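Local coordinates for protein glutathione S-transferase omega-like 2 (Saccharomyces cerevisiae, PDB 5LKB) that acts as a glutathione-dependent '1-Cys' thiol transferase on beta-hydroxyethyl disulfide, reduces dehydroascorbate and dimethylarsinic acid, and reacts with glutathionyl-(hydro)quinones, at residues Thr52-Ile65 and Leu181-Lys195. Residues are numbered along the deposited sequence; the frame is centred on the assembly and turned at random.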
loop_
_atom_site.group_PDB
_atom_site.type_symbol
_atom_site.label_atom_id
_atom_site.label_comp_id
_atom_site.label_asym_id
_atom_site.label_seq_id
_atom_site.Cartn_x
_atom_site.Cartn_y
_atom_site.Cartn_z
ATOM N N THR A 52 -14.189 22.689 4.038
ATOM C CA THR A 52 -15.321 23.562 4.333
ATOM C C THR A 52 -16.085 23.095 5.559
ATOM O O THR A 52 -16.638 23.933 6.281
ATOM C CB THR A 52 -16.233 23.713 3.110
ATOM O OG1 THR A 52 -16.992 22.555 2.820
ATOM C CG2 THR A 52 -15.467 24.085 1.872
ATOM N N LEU A 53 -16.166 21.773 5.807
ATOM C CA LEU A 53 -16.821 21.274 7.004
ATOM C C LEU A 53 -16.052 21.684 8.249
ATOM O O LEU A 53 -16.657 22.121 9.237
ATOM C CB LEU A 53 -16.937 19.776 6.959
ATOM C CG LEU A 53 -17.857 19.184 5.947
ATOM C CD1 LEU A 53 -17.810 17.634 6.048
ATOM C CD2 LEU A 53 -19.302 19.639 6.094
ATOM N N ILE A 54 -14.729 21.565 8.229
ATOM C CA ILE A 54 -13.911 21.934 9.369
ATOM C C ILE A 54 -14.107 23.429 9.670
ATOM O O ILE A 54 -14.292 23.847 10.820
ATOM C CB ILE A 54 -12.424 21.605 9.136
ATOM C CG1 ILE A 54 -12.254 20.071 9.045
ATOM C CG2 ILE A 54 -11.562 22.150 10.248
ATOM C CD1 ILE A 54 -11.010 19.652 8.327
ATOM N N THR A 55 -14.047 24.241 8.625
ATOM C CA THR A 55 -14.134 25.686 8.789
ATOM C C THR A 55 -15.527 26.092 9.255
ATOM O O THR A 55 -15.655 26.938 10.152
ATOM C CB THR A 55 -13.757 26.361 7.472
ATOM O OG1 THR A 55 -12.422 25.992 7.065
ATOM C CG2 THR A 55 -13.717 27.883 7.635
ATOM N N ARG A 56 -16.566 25.483 8.698
ATOM C CA ARG A 56 -17.926 25.696 9.170
ATOM C C ARG A 56 -18.056 25.441 10.667
ATOM O O ARG A 56 -18.723 26.195 11.403
ATOM C CB ARG A 56 -18.929 24.895 8.328
ATOM C CG ARG A 56 -20.361 24.853 8.868
ATOM C CD ARG A 56 -21.208 24.177 7.870
ATOM N NE ARG A 56 -22.540 23.783 8.338
ATOM C CZ ARG A 56 -22.913 22.602 8.818
ATOM N NH1 ARG A 56 -22.053 21.572 8.952
ATOM N NH2 ARG A 56 -24.190 22.396 9.106
ATOM N N ALA A 57 -17.472 24.359 11.156
ATOM C CA ALA A 57 -17.541 24.089 12.588
ATOM C C ALA A 57 -16.754 25.108 13.403
ATOM O O ALA A 57 -17.268 25.624 14.416
ATOM C CB ALA A 57 -17.027 22.683 12.880
ATOM N N LEU A 58 -15.516 25.391 13.021
ATOM C CA LEU A 58 -14.616 26.232 13.803
ATOM C C LEU A 58 -15.183 27.644 13.897
ATOM O O LEU A 58 -15.004 28.341 14.903
ATOM C CB LEU A 58 -13.221 26.278 13.165
ATOM C CG LEU A 58 -12.343 25.016 13.343
ATOM C CD1 LEU A 58 -11.055 25.154 12.535
ATOM C CD2 LEU A 58 -11.962 24.765 14.755
ATOM N N LYS A 59 -15.855 28.082 12.843
ATOM C CA LYS A 59 -16.401 29.436 12.844
ATOM C C LYS A 59 -17.816 29.483 13.396
ATOM O O LYS A 59 -18.436 30.570 13.365
ATOM C CB LYS A 59 -16.314 30.034 11.441
ATOM C CG LYS A 59 -14.868 30.447 11.008
ATOM C CD LYS A 59 -14.289 31.542 11.867
ATOM C CE LYS A 59 -14.803 32.880 11.387
ATOM N NZ LYS A 59 -14.943 33.888 12.541
ATOM N N GLY A 60 -18.347 28.361 13.907
ATOM C CA GLY A 60 -19.641 28.382 14.579
ATOM C C GLY A 60 -20.842 28.599 13.699
ATOM O O GLY A 60 -21.801 29.273 14.115
ATOM N N LEU A 61 -20.814 28.104 12.476
ATOM C CA LEU A 61 -21.797 28.354 11.450
ATOM C C LEU A 61 -22.692 27.160 11.154
ATOM O O LEU A 61 -23.420 27.167 10.156
ATOM C CB LEU A 61 -21.113 28.857 10.160
ATOM C CG LEU A 61 -20.294 30.108 10.296
ATOM C CD1 LEU A 61 -19.372 30.342 9.107
ATOM C CD2 LEU A 61 -21.295 31.297 10.466
ATOM N N THR A 62 -22.725 26.151 12.011
ATOM C CA THR A 62 -23.497 24.951 11.680
ATOM C C THR A 62 -25.002 25.193 11.688
ATOM O O THR A 62 -25.719 24.557 10.911
ATOM C CB THR A 62 -23.176 23.755 12.590
ATOM O OG1 THR A 62 -23.445 24.068 13.963
ATOM C CG2 THR A 62 -21.728 23.383 12.516
ATOM N N SER A 63 -25.486 26.123 12.522
ATOM C CA SER A 63 -26.900 26.448 12.514
ATOM C C SER A 63 -27.242 27.570 11.549
ATOM O O SER A 63 -28.420 27.889 11.399
ATOM C CB SER A 63 -27.347 26.836 13.942
ATOM O OG SER A 63 -26.862 28.133 14.304
ATOM N N VAL A 64 -26.245 28.189 10.939
ATOM C CA VAL A 64 -26.439 29.286 10.002
ATOM C C VAL A 64 -26.503 28.784 8.577
ATOM O O VAL A 64 -27.262 29.286 7.740
ATOM C CB VAL A 64 -25.286 30.278 10.180
ATOM C CG1 VAL A 64 -25.437 31.461 9.179
ATOM C CG2 VAL A 64 -25.197 30.748 11.588
ATOM N N ILE A 65 -25.708 27.745 8.298
ATOM C CA ILE A 65 -25.561 27.195 6.969
ATOM C C ILE A 65 -25.806 25.696 7.078
ATOM O O ILE A 65 -25.004 24.983 7.696
ATOM C CB ILE A 65 -24.162 27.491 6.419
ATOM C CG1 ILE A 65 -24.004 29.001 6.289
ATOM C CG2 ILE A 65 -23.957 26.820 5.083
ATOM C CD1 ILE A 65 -22.583 29.464 5.922
ATOM N N LEU A 181 -16.391 31.671 4.712
ATOM C CA LEU A 181 -16.809 31.285 6.050
ATOM C C LEU A 181 -16.014 32.005 7.083
ATOM O O LEU A 181 -16.543 32.309 8.133
ATOM C CB LEU A 181 -16.603 29.765 6.200
ATOM C CG LEU A 181 -17.488 28.918 5.286
ATOM C CD1 LEU A 181 -17.107 27.469 5.391
ATOM C CD2 LEU A 181 -18.998 29.034 5.515
ATOM N N ASN A 182 -14.721 32.238 6.853
ATOM C CA ASN A 182 -13.893 32.880 7.846
ATOM C C ASN A 182 -14.112 34.407 7.910
ATOM O O ASN A 182 -13.742 35.003 8.922
ATOM C CB ASN A 182 -12.409 32.580 7.627
ATOM C CG ASN A 182 -11.542 33.169 8.707
ATOM O OD1 ASN A 182 -11.593 32.719 9.875
ATOM N ND2 ASN A 182 -10.708 34.142 8.343
ATOM N N SER A 183 -14.668 34.989 6.856
ATOM C CA SER A 183 -14.813 36.448 6.726
ATOM C C SER A 183 -15.799 36.974 7.732
ATOM O O SER A 183 -16.398 36.241 8.490
ATOM C CB SER A 183 -15.335 36.828 5.360
ATOM O OG SER A 183 -16.696 36.452 5.196
ATOM N N SER A 184 -15.982 38.281 7.711
ATOM C CA SER A 184 -16.958 38.845 8.625
ATOM C C SER A 184 -18.396 38.618 8.176
ATOM O O SER A 184 -19.318 38.988 8.929
ATOM C CB SER A 184 -16.745 40.378 8.823
ATOM O OG SER A 184 -16.947 41.039 7.603
ATOM N N ALA A 185 -18.623 38.052 7.001
ATOM C CA ALA A 185 -19.956 37.983 6.403
ATOM C C ALA A 185 -21.050 37.501 7.342
ATOM O O ALA A 185 -22.145 38.073 7.371
ATOM C CB ALA A 185 -19.954 37.123 5.140
ATOM N N PHE A 186 -20.795 36.474 8.153
ATOM C CA PHE A 186 -21.879 35.856 8.905
ATOM C C PHE A 186 -21.816 36.225 10.389
ATOM O O PHE A 186 -22.472 35.599 11.234
ATOM C CB PHE A 186 -21.895 34.327 8.653
ATOM C CG PHE A 186 -22.389 33.955 7.265
ATOM C CD1 PHE A 186 -23.720 33.780 6.981
ATOM C CD2 PHE A 186 -21.472 33.625 6.251
ATOM C CE1 PHE A 186 -24.162 33.402 5.668
ATOM C CE2 PHE A 186 -21.883 33.287 5.014
ATOM C CZ PHE A 186 -23.226 33.129 4.705
ATOM N N ASP A 187 -21.040 37.270 10.726
ATOM C CA ASP A 187 -20.718 37.560 12.118
ATOM C C ASP A 187 -21.959 37.915 12.932
ATOM O O ASP A 187 -21.994 37.664 14.135
ATOM C CB ASP A 187 -19.748 38.742 12.232
ATOM C CG ASP A 187 -18.307 38.381 11.920
ATOM O OD1 ASP A 187 -18.030 37.190 11.634
ATOM O OD2 ASP A 187 -17.449 39.296 11.964
ATOM N N GLU A 188 -22.969 38.501 12.292
ATOM C CA GLU A 188 -24.197 38.859 12.995
ATOM C C GLU A 188 -24.964 37.650 13.492
ATOM O O GLU A 188 -25.872 37.803 14.322
ATOM C CB GLU A 188 -25.148 39.605 12.051
ATOM C CG GLU A 188 -24.699 40.908 11.436
ATOM C CD GLU A 188 -25.580 41.254 10.219
ATOM O OE1 GLU A 188 -25.486 40.558 9.147
ATOM O OE2 GLU A 188 -26.405 42.201 10.337
ATOM N N PHE A 189 -24.628 36.448 13.022
ATOM C CA PHE A 189 -25.423 35.251 13.299
ATOM C C PHE A 189 -24.713 34.195 14.148
ATOM O O PHE A 189 -25.274 33.106 14.370
ATOM C CB PHE A 189 -25.918 34.669 11.989
ATOM C CG PHE A 189 -26.530 35.706 11.048
ATOM C CD1 PHE A 189 -27.773 36.259 11.299
ATOM C CD2 PHE A 189 -25.858 36.129 9.898
ATOM C CE1 PHE A 189 -28.330 37.199 10.419
ATOM C CE2 PHE A 189 -26.420 37.051 9.015
ATOM C CZ PHE A 189 -27.660 37.620 9.302
ATOM N N VAL A 190 -23.527 34.506 14.650
ATOM C CA VAL A 190 -22.755 33.576 15.473
ATOM C C VAL A 190 -22.534 34.194 16.855
ATOM O O VAL A 190 -22.774 35.380 17.071
ATOM C CB VAL A 190 -21.408 33.182 14.825
ATOM C CG1 VAL A 190 -21.638 32.657 13.429
ATOM C CG2 VAL A 190 -20.418 34.352 14.765
ATOM N N ASP A 191 -22.063 33.376 17.795
ATOM C CA ASP A 191 -21.685 33.915 19.098
ATOM C C ASP A 191 -20.310 34.595 19.020
ATOM O O ASP A 191 -19.547 34.436 18.053
ATOM C CB ASP A 191 -21.751 32.839 20.189
ATOM N N ASP A 192 -20.000 35.382 20.057
ATOM C CA ASP A 192 -18.794 36.207 20.030
ATOM C C ASP A 192 -17.511 35.375 20.047
ATOM O O ASP A 192 -16.508 35.810 19.471
ATOM C CB ASP A 192 -18.794 37.195 21.195
ATOM C CG ASP A 192 -19.771 38.333 20.997
ATOM O OD1 ASP A 192 -19.759 38.962 19.909
ATOM O OD2 ASP A 192 -20.543 38.598 21.944
ATOM N N ASP A 193 -17.509 34.191 20.690
ATOM C CA ASP A 193 -16.288 33.380 20.727
ATOM C C ASP A 193 -15.897 32.927 19.325
ATOM O O ASP A 193 -14.717 32.949 18.959
ATOM C CB ASP A 193 -16.461 32.171 21.634
ATOM N N HIS A 194 -16.892 32.550 18.519
ATOM C CA HIS A 194 -16.653 32.154 17.133
ATOM C C HIS A 194 -16.362 33.356 16.227
ATOM O O HIS A 194 -15.505 33.282 15.333
ATOM C CB HIS A 194 -17.868 31.374 16.661
ATOM C CG HIS A 194 -17.976 30.013 17.278
ATOM N ND1 HIS A 194 -19.003 29.662 18.126
ATOM C CD2 HIS A 194 -17.185 28.918 17.168
ATOM C CE1 HIS A 194 -18.845 28.408 18.512
ATOM N NE2 HIS A 194 -17.755 27.927 17.936
ATOM N N LYS A 195 -17.065 34.472 16.442
ATOM C CA LYS A 195 -16.796 35.694 15.692
ATOM C C LYS A 195 -15.317 36.079 15.730
ATOM O O LYS A 195 -14.737 36.459 14.702
ATOM C CB LYS A 195 -17.636 36.810 16.305
ATOM C CG LYS A 195 -17.773 38.004 15.431
ATOM C CD LYS A 195 -18.835 38.956 16.031
ATOM C CE LYS A 195 -18.815 40.318 15.405
ATOM N NZ LYS A 195 -20.136 41.012 15.637
HETATM O O HOH W 1 -15.487 36.194 11.232
HETATM O O HOH W 2 -22.093 30.361 16.746
#
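The Schellman motif that ends helix 47-58 in the thioredoxin-like domain, with Gly-60 at C-prime, lies against His-194 at the start of helix 192-196. Gly-60 CA sits 3.6 Å from the centroid of the His-194 ring, over its face, a CH-pi contact that leaves no room for a side chain; positive phi (71°) favours glycine here too. At the ring edge, His-194 CD2 comes 3.2 Å from Leu-58 O.

Lys-59 is bent at chi2, chi3 and chi4, which lays its methylenes over Leu-181 O and Asn-182 and brings NZ back to His-194. NZ donates to His-194 O at 2.9 Å and to Thr-197 O; a water 2.7 Å away accepts from NZ and lies within bonding distance of Ser-183 O and Asp-187 OD1, not all of which it need serve at once. A methionine in place of Lys-59 would probably leave the carbonyls of His-194 and Thr-197 without their charged donor, and the connection between helices 174-182 and 192-196 less firmly tied.

Beside the lysine the two methyls of Leu-61 part: CD1 meets Leu-181 CD2, while CD2 presses on Val-190 CG1 at a tight 3.3 Å and on Phe-186 CB. Ile-65 CD1 lies over one face of the Phe-186 ring, toward its rim, 4.1 Å from the centroid, a CH-pi contact, and also touches Leu-181 CD2; Val-64 CG1 reaches Phe-186 CD1. Leu-181 CB meets Thr-55 CG2 at 3.7 Å. Arg-56 ties helix 47-58 to the loop after it, NE and NH2 both donating to Ile-65 O.

Thr-52 packs on Ile-177 and Ile-178. The contact as a whole joins the first helix of a thioredoxin-like GST domain to helix 174-182, whose Ser-174 binds glutathione, and to the linker leading into the helical C-terminal domain.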